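Local coordinates for protein F420-H2 Dependent Reductase A (Mycobacterium smegmatis str. MC2 155, PDB 3H96) that probably uses reduced coenzyme F420 to reduce its substrates, and belongs to the mycobacterial reductases that catalyse aflatoxin degradation, at residues Ile62-Ser67 / Pro75-Asn80; Ala87-Gly92 / Tyr96-Thr101; Met51-Asp56 / Asp109-Glu114. All coordinates share one frame; numbering follows the deposited sequence.

Interaction 1: residues Ile62-Ser67 / Pro75-Asn80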
# COMPACT_ATOMS: atom_id res chain seq x y z
N ILE A 62 8.30 -3.57 -3.29
CA ILE A 62 7.14 -2.83 -3.81
C ILE A 62 6.96 -1.66 -2.85
O ILE A 62 7.40 -1.72 -1.70
CB ILE A 62 5.84 -3.71 -3.98
CG1 ILE A 62 5.32 -4.27 -2.64
CG2 ILE A 62 6.10 -4.90 -5.01
CD1 ILE A 62 3.87 -4.94 -2.71
N TYR A 63 6.32 -0.61 -3.33
CA TYR A 63 6.02 0.57 -2.52
C TYR A 63 4.53 0.69 -2.33
O TYR A 63 3.80 0.54 -3.30
CB TYR A 63 6.52 1.82 -3.27
CG TYR A 63 7.98 1.81 -3.40
CD1 TYR A 63 8.78 1.92 -2.26
CD2 TYR A 63 8.61 1.67 -4.64
CE1 TYR A 63 10.16 1.94 -2.35
CE2 TYR A 63 9.97 1.66 -4.73
CZ TYR A 63 10.74 1.80 -3.59
OH TYR A 63 12.12 1.84 -3.69
N VAL A 64 4.07 0.93 -1.08
CA VAL A 64 2.64 1.19 -0.87
C VAL A 64 2.49 2.61 -0.32
O VAL A 64 3.46 3.20 0.16
CB VAL A 64 1.95 0.16 0.03
CG1 VAL A 64 1.99 -1.30 -0.65
CG2 VAL A 64 2.72 0.01 1.31
N PHE A 65 1.27 3.15 -0.40
CA PHE A 65 1.07 4.59 -0.18
C PHE A 65 0.03 4.67 0.84
O PHE A 65 -1.12 4.22 0.59
CB PHE A 65 0.56 5.25 -1.50
CG PHE A 65 1.56 5.13 -2.61
CD1 PHE A 65 2.63 6.10 -2.74
CD2 PHE A 65 1.60 3.99 -3.40
CE1 PHE A 65 3.62 5.93 -3.67
CE2 PHE A 65 2.62 3.83 -4.37
CZ PHE A 65 3.61 4.79 -4.51
N ALA A 66 0.34 5.28 1.98
CA ALA A 66 -0.67 5.38 3.05
C ALA A 66 -1.62 6.56 2.85
O ALA A 66 -1.71 7.46 3.69
CB ALA A 66 0.03 5.42 4.44
N SER A 67 -2.29 6.57 1.70
CA SER A 67 -3.01 7.73 1.20
C SER A 67 -4.39 7.94 1.84
O SER A 67 -4.81 9.08 2.10
CB SER A 67 -3.16 7.55 -0.33
OG SER A 67 -3.66 6.26 -0.64
N PRO A 75 -3.87 5.98 7.67
CA PRO A 75 -4.64 4.74 7.91
C PRO A 75 -4.04 3.84 9.00
O PRO A 75 -2.82 3.86 9.23
CB PRO A 75 -4.64 4.04 6.54
CG PRO A 75 -3.32 4.51 5.88
CD PRO A 75 -3.09 5.95 6.41
N ALA A 76 -4.88 3.04 9.67
CA ALA A 76 -4.42 2.21 10.72
C ALA A 76 -3.34 1.25 10.19
O ALA A 76 -2.38 0.99 10.91
CB ALA A 76 -5.58 1.36 11.39
N TRP A 77 -3.50 0.70 8.98
CA TRP A 77 -2.46 -0.26 8.51
C TRP A 77 -0.99 0.29 8.49
O TRP A 77 -0.02 -0.43 8.73
CB TRP A 77 -2.84 -0.88 7.18
CG TRP A 77 -2.93 0.04 6.00
CD1 TRP A 77 -4.09 0.57 5.45
CD2 TRP A 77 -1.84 0.52 5.21
NE1 TRP A 77 -3.75 1.36 4.34
CE2 TRP A 77 -2.39 1.35 4.20
CE3 TRP A 77 -0.45 0.35 5.25
CZ2 TRP A 77 -1.61 1.94 3.23
CZ3 TRP A 77 0.32 0.98 4.33
CH2 TRP A 77 -0.25 1.76 3.30
N TYR A 78 -0.86 1.60 8.28
CA TYR A 78 0.42 2.26 8.23
C TYR A 78 1.14 2.05 9.56
O TYR A 78 2.27 1.55 9.57
CB TYR A 78 0.25 3.76 7.88
CG TYR A 78 1.48 4.58 8.24
CD1 TYR A 78 2.65 4.49 7.51
CD2 TYR A 78 1.46 5.44 9.36
CE1 TYR A 78 3.80 5.18 7.90
CE2 TYR A 78 2.62 6.15 9.76
CZ TYR A 78 3.76 6.02 9.02
OH TYR A 78 4.89 6.70 9.36
N TYR A 79 0.47 2.36 10.69
CA TYR A 79 1.06 2.24 12.03
C TYR A 79 1.27 0.77 12.32
O TYR A 79 2.22 0.40 13.03
CB TYR A 79 0.11 2.85 13.09
CG TYR A 79 0.01 4.33 12.89
CD1 TYR A 79 1.10 5.17 13.22
CD2 TYR A 79 -1.10 4.88 12.34
CE1 TYR A 79 1.02 6.53 13.02
CE2 TYR A 79 -1.20 6.21 12.13
CZ TYR A 79 -0.15 7.04 12.48
OH TYR A 79 -0.22 8.36 12.21
N ASN A 80 0.33 -0.07 11.87
CA ASN A 80 0.46 -1.52 12.13
C ASN A 80 1.74 -2.06 11.49
O ASN A 80 2.51 -2.80 12.13
CB ASN A 80 -0.75 -2.22 11.54
CG ASN A 80 -2.04 -1.94 12.34
OD1 ASN A 80 -2.01 -1.29 13.36
ND2 ASN A 80 -3.15 -2.39 11.84
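Ala-66, the centre of an inverse gamma turn just after strand 61-65, packs against the start of helix 76-84 in a fold consistent with the split beta-barrel of the FMN-binding clan. The tight part is built around this small residue. Its CB meets Pro-75 CD at 3.7 Å and Tyr-78 CB at 3.8 Å, so the methyl touches both the proline ring and the first side-chain carbon of the tyrosine. Trp-77 reaches back to the turn because its CG lies between backbone N and carbonyl carbon (chi1 65°), which brings the six-membered part of the indole alongside; CZ2 comes within 3.6 Å of Ala-66 CA. Pro-75 CG rests over one indole face, offset toward the rim. Back along the strand, toward Val-64, the packing is looser: Val-64 CG2 approaches Trp-77 CZ3 obliquely at 4.0 Å, and Met-50 of strand 45-51 also touches both side chains. Trp-77 and Tyr-78 are both partly exposed, and Tyr-78 adds little area to the contact; its OH is hydrogen-bonded to Glu-102. Arg-133 hydrogen-bonds to the carbonyl oxygens of Ala-66 and Ser-67. At the indole edge, in the ring plane, Phe-65 O lies 3.5 Å from Trp-77 CZ2.

Interaction 2: residues Ala87-Gly92 / Tyr96-Thr101; sequences AQVEVG and YAVGVT
The phenol ring of Tyr-96 carries Val-89 on one face: methyl CG2 sits 3.5 Å above the ring plane, displaced toward the rim, and lies 3.9 Å from the ring centroid, a CH-pi contact. Val-91 approaches obliquely and places CG2 3.4 Å from Tyr-96 OH. The ring is brought against both valines by its first torsion: with chi1 at 57°, CG stands between the backbone N and the carbonyl carbon, and the phenol reaches across toward Val-91. On the same side of the sheet, in one of two modelled conformers, Val-98 CG2 meets Val-89 CG2 at 4.0 Å, whereas Gln-88 and Ala-97 pair on the other side, where both are exposed.

Beneath these side chains the strands form the beta hairpin of 86-91 and 94-103. Ala-87/Val-98 and Val-89/Tyr-96 are hydrogen-bonded antiparallel pairs; Gln-88/Ala-97 between them is the non-hydrogen-bonded pair. The bond from Val-89 N to Tyr-96 O is the straightest of the four, with 166° at the hydrogen. At the other end Val-98 N reaches Ala-87 O at 2.8 Å.

Strand 32-38 continues the sheet beyond 86-91, with Val-33 against Val-89 and Val-91, and strand 137-142 continues it beyond 94-103, where Arg-142 touches Tyr-96. The chemistry is therefore divided: reciprocal backbone bonds set the register, while carbon-rich contacts of the valines and the tyrosine pack one side of the hairpin.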
# COMPACT_ATOMS: atom_id res chain seq x y z
N ALA A 87 5.63 -8.15 7.65
CA ALA A 87 4.26 -8.46 7.27
C ALA A 87 4.26 -9.64 6.28
O ALA A 87 5.32 -10.14 5.92
CB ALA A 87 3.55 -7.21 6.61
N GLN A 88 3.08 -10.04 5.89
CA GLN A 88 2.86 -11.00 4.85
C GLN A 88 2.00 -10.29 3.82
O GLN A 88 1.08 -9.60 4.19
CB GLN A 88 2.11 -12.17 5.40
CG GLN A 88 2.12 -13.39 4.63
CD GLN A 88 1.20 -14.43 5.21
OE1 GLN A 88 0.87 -15.31 4.58
NE2 GLN A 88 0.77 -14.25 6.45
N VAL A 89 2.28 -10.53 2.55
CA VAL A 89 1.46 -9.98 1.48
C VAL A 89 1.10 -11.04 0.41
O VAL A 89 1.84 -12.02 0.23
CB VAL A 89 2.23 -8.83 0.70
CG1 VAL A 89 2.55 -7.61 1.63
CG2 VAL A 89 3.52 -9.34 0.07
N GLU A 90 0.01 -10.81 -0.31
CA GLU A 90 -0.26 -11.52 -1.53
C GLU A 90 -0.07 -10.55 -2.70
O GLU A 90 -0.63 -9.48 -2.73
CB GLU A 90 -1.64 -12.15 -1.52
CG GLU A 90 -1.88 -12.95 -0.23
CD GLU A 90 -3.34 -13.35 -0.02
OE1 GLU A 90 -3.94 -13.95 -0.93
OE2 GLU A 90 -3.87 -13.09 1.10
N VAL A 91 0.77 -10.95 -3.66
CA VAL A 91 1.05 -10.16 -4.86
C VAL A 91 1.00 -11.20 -5.99
O VAL A 91 1.65 -12.22 -5.89
CB VAL A 91 2.46 -9.47 -4.80
CG1 VAL A 91 2.68 -8.63 -6.07
CG2 VAL A 91 2.58 -8.57 -3.55
N GLY A 92 0.21 -10.94 -7.04
CA GLY A 92 0.13 -11.85 -8.16
C GLY A 92 -0.51 -13.12 -7.63
O GLY A 92 -1.48 -13.05 -6.89
N TYR A 96 4.07 -14.05 0.42
CA TYR A 96 5.40 -14.10 0.98
C TYR A 96 5.57 -13.09 2.12
O TYR A 96 4.78 -12.09 2.29
CB TYR A 96 6.47 -13.94 -0.13
CG TYR A 96 6.33 -12.67 -0.95
CD1 TYR A 96 5.69 -12.70 -2.20
CD2 TYR A 96 6.82 -11.44 -0.47
CE1 TYR A 96 5.54 -11.50 -2.96
CE2 TYR A 96 6.68 -10.23 -1.24
CZ TYR A 96 6.06 -10.30 -2.49
OH TYR A 96 5.88 -9.13 -3.25
N ALA A 97 6.63 -13.31 2.90
CA ALA A 97 6.94 -12.43 4.01
C ALA A 97 7.64 -11.15 3.45
O ALA A 97 8.29 -11.21 2.38
CB ALA A 97 7.87 -13.21 5.02
N VAL A 98 7.50 -10.01 4.16
CA VAL A 98 8.18 -8.81 3.78
C VAL A 98 8.75 -8.07 5.00
O VAL A 98 8.16 -8.11 6.11
CB VAL A 98 7.25 -7.89 2.96
CG1 VAL A 98 7.75 -6.56 3.00
CG2 VAL A 98 7.15 -8.35 1.48
N GLY A 99 9.91 -7.42 4.78
CA GLY A 99 10.45 -6.41 5.71
C GLY A 99 9.82 -5.08 5.35
O GLY A 99 9.62 -4.79 4.17
N VAL A 100 9.47 -4.28 6.37
CA VAL A 100 8.91 -2.94 6.14
C VAL A 100 9.93 -1.83 6.47
O VAL A 100 10.55 -1.85 7.52
CB VAL A 100 7.68 -2.68 7.11
CG1 VAL A 100 7.11 -1.28 6.87
CG2 VAL A 100 6.57 -3.79 6.95
N THR A 101 10.09 -0.83 5.58
CA THR A 101 10.90 0.37 5.90
C THR A 101 10.10 1.56 5.34
O THR A 101 9.31 1.38 4.43
CB THR A 101 12.32 0.31 5.21
OG1 THR A 101 12.13 -0.11 3.88
CG2 THR A 101 13.25 -0.80 5.86

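Interaction 3: residues Met51-Asp56 / Asp109-Glu114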
# COMPACT_ATOMS: atom_id res chain seq x y z
N MSE A 51 -3.37 -0.59 -3.95
CA MSE A 51 -2.40 -0.54 -5.04
C MSE A 51 -0.95 -0.60 -4.56
O MSE A 51 -0.65 -0.23 -3.43
CB MSE A 51 -2.62 0.77 -5.80
CG MSE A 51 -3.90 0.74 -6.69
SE MSE A 51 -3.86 2.46 -7.72
CE MSE A 51 -5.66 2.45 -8.61
N TYR A 52 -0.04 -1.05 -5.41
CA TYR A 52 1.36 -0.78 -5.16
C TYR A 52 2.07 -0.27 -6.39
O TYR A 52 1.57 -0.38 -7.48
CB TYR A 52 2.05 -2.06 -4.65
CG TYR A 52 2.27 -3.10 -5.68
CD1 TYR A 52 3.42 -3.07 -6.51
CD2 TYR A 52 1.36 -4.14 -5.84
CE1 TYR A 52 3.67 -4.04 -7.45
CE2 TYR A 52 1.57 -5.13 -6.81
CZ TYR A 52 2.71 -5.10 -7.61
OH TYR A 52 2.90 -6.14 -8.53
N LEU A 53 3.27 0.27 -6.19
CA LEU A 53 4.11 0.63 -7.32
C LEU A 53 5.32 -0.25 -7.22
O LEU A 53 6.01 -0.24 -6.18
CB LEU A 53 4.51 2.11 -7.21
CG LEU A 53 5.43 2.61 -8.36
CD1 LEU A 53 4.59 2.78 -9.65
CD2 LEU A 53 5.96 3.98 -7.98
N PRO A 54 5.63 -0.99 -8.30
CA PRO A 54 6.87 -1.77 -8.18
C PRO A 54 8.17 -0.92 -8.18
O PRO A 54 8.24 0.20 -8.70
CB PRO A 54 6.83 -2.78 -9.36
CG PRO A 54 5.61 -2.24 -10.38
CD PRO A 54 4.91 -1.11 -9.60
N SER A 55 9.18 -1.40 -7.48
CA SER A 55 10.42 -0.68 -7.38
C SER A 55 11.06 -0.65 -8.76
O SER A 55 11.10 -1.61 -9.43
CB SER A 55 11.40 -1.32 -6.40
OG SER A 55 12.68 -0.84 -6.59
N ASP A 56 11.57 0.47 -9.17
CA ASP A 56 12.27 0.44 -10.45
C ASP A 56 13.74 -0.03 -10.35
O ASP A 56 14.39 -0.17 -11.39
CB ASP A 56 12.21 1.79 -11.16
CG ASP A 56 10.90 2.02 -11.91
OD1 ASP A 56 10.54 3.23 -12.01
OD2 ASP A 56 10.22 1.04 -12.41
N ASP A 109 9.39 11.54 -2.37
CA ASP A 109 8.85 12.45 -3.36
C ASP A 109 8.98 11.85 -4.76
O ASP A 109 8.04 12.01 -5.58
CB ASP A 109 9.59 13.80 -3.31
CG ASP A 109 9.15 14.66 -2.14
OD1 ASP A 109 8.22 14.27 -1.39
OD2 ASP A 109 9.74 15.77 -2.01
N ARG A 110 10.11 11.21 -5.05
CA ARG A 110 10.25 10.68 -6.35
C ARG A 110 9.33 9.50 -6.59
O ARG A 110 8.74 9.40 -7.65
CB ARG A 110 11.70 10.50 -6.85
CG ARG A 110 12.40 9.35 -6.34
CD ARG A 110 13.67 9.06 -7.14
NE ARG A 110 14.66 8.39 -6.29
CZ ARG A 110 14.51 7.16 -5.79
NH1 ARG A 110 13.43 6.47 -6.08
NH2 ARG A 110 15.45 6.64 -5.02
N ILE A 111 9.20 8.61 -5.60
CA ILE A 111 8.34 7.43 -5.79
C ILE A 111 6.86 7.90 -5.81
O ILE A 111 6.10 7.48 -6.68
CB ILE A 111 8.59 6.42 -4.70
CG1 ILE A 111 10.00 5.81 -4.85
CG2 ILE A 111 7.48 5.33 -4.61
CD1 ILE A 111 10.51 5.38 -3.49
N TYR A 112 6.50 8.83 -4.91
CA TYR A 112 5.17 9.37 -4.96
C TYR A 112 4.92 10.04 -6.31
O TYR A 112 3.86 9.85 -6.87
CB TYR A 112 4.91 10.39 -3.84
CG TYR A 112 3.42 10.50 -3.56
CD1 TYR A 112 2.60 11.35 -4.34
CD2 TYR A 112 2.82 9.72 -2.55
CE1 TYR A 112 1.22 11.41 -4.11
CE2 TYR A 112 1.46 9.78 -2.28
CZ TYR A 112 0.67 10.66 -3.10
OH TYR A 112 -0.66 10.76 -2.89
N SER A 113 5.88 10.83 -6.85
CA SER A 113 5.63 11.45 -8.16
C SER A 113 5.37 10.46 -9.26
O SER A 113 4.57 10.73 -10.09
CB SER A 113 6.76 12.36 -8.65
OG SER A 113 7.07 13.19 -7.57
N GLU A 114 6.04 9.31 -9.27
CA GLU A 114 5.80 8.28 -10.31
C GLU A 114 4.41 7.70 -10.14
O GLU A 114 3.64 7.52 -11.10
CB GLU A 114 6.90 7.18 -10.28
CG GLU A 114 6.77 6.07 -11.37
CD GLU A 114 6.75 6.65 -12.83
OE1 GLU A 114 6.14 6.03 -13.75
OE2 GLU A 114 7.30 7.75 -13.02
O HOH W 1 8.83 4.19 -14.85
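Glu-114 OE1 is gripped from its own helix by salt bridges to Arg-117 and Arg-118, while its aliphatic stem packs on Leu-53 across the contact. A water makes weak bonds to this oxygen and to Asp-56 OD1, spanning two carboxylates whose oxygens OD1 of Asp-56 and OE1 of Glu-114 are 5.5 Å apart. The Glu-114 chain leaves with CG anti to the backbone N and then bends at chi2 (57°), which turns the carboxylate aside and leaves CB and CG facing the leucine.

The apolar part depends on one methyl. Leu-53 CD2, from strand 53-54, an outermost strand of the sheet, packs against helix 105-118. It lies 3.9 Å from Ile-111 CG2. The stem of Glu-114 is almost as near, with its CB 4.1 Å from Leu-53 CD2. The same methyl also lies against the helix backbone, 3.7 Å from the carbonyl oxygen Ile-111 O. Phe-65 and Gln-115 add further cover to the leucine.

Contact between strand and helix is thus largely apolar, with its charged rim bridged weakly by water; the two arginines would be expected to offset the negative charge of Glu-114, easing its closeness to Asp-56.

Overall arrangement
All three contacts involve the same antiparallel sheet. Along the chain, interaction 3 spans residues 51 to 114, and interactions 1 and 2 follow one another within that span. Centres of interactions 1 and 2 lie about 12 Å apart, of 1 and 3 about 13 Å, and of 2 and 3 about 16 Å. Strands 53-54 and 61-65 are sheet neighbours, linked by a probable hydrogen bond between Tyr-63 N and Leu-53 O; helix 76-84 leads directly into strand 86-91. Tyr-52 touches both Ile-62 and Val-91, tying the three together. Helix 76-84 and helix 105-118 thus pack against different parts of one barrel-like sheet, consistent with a single compact F420-binding domain.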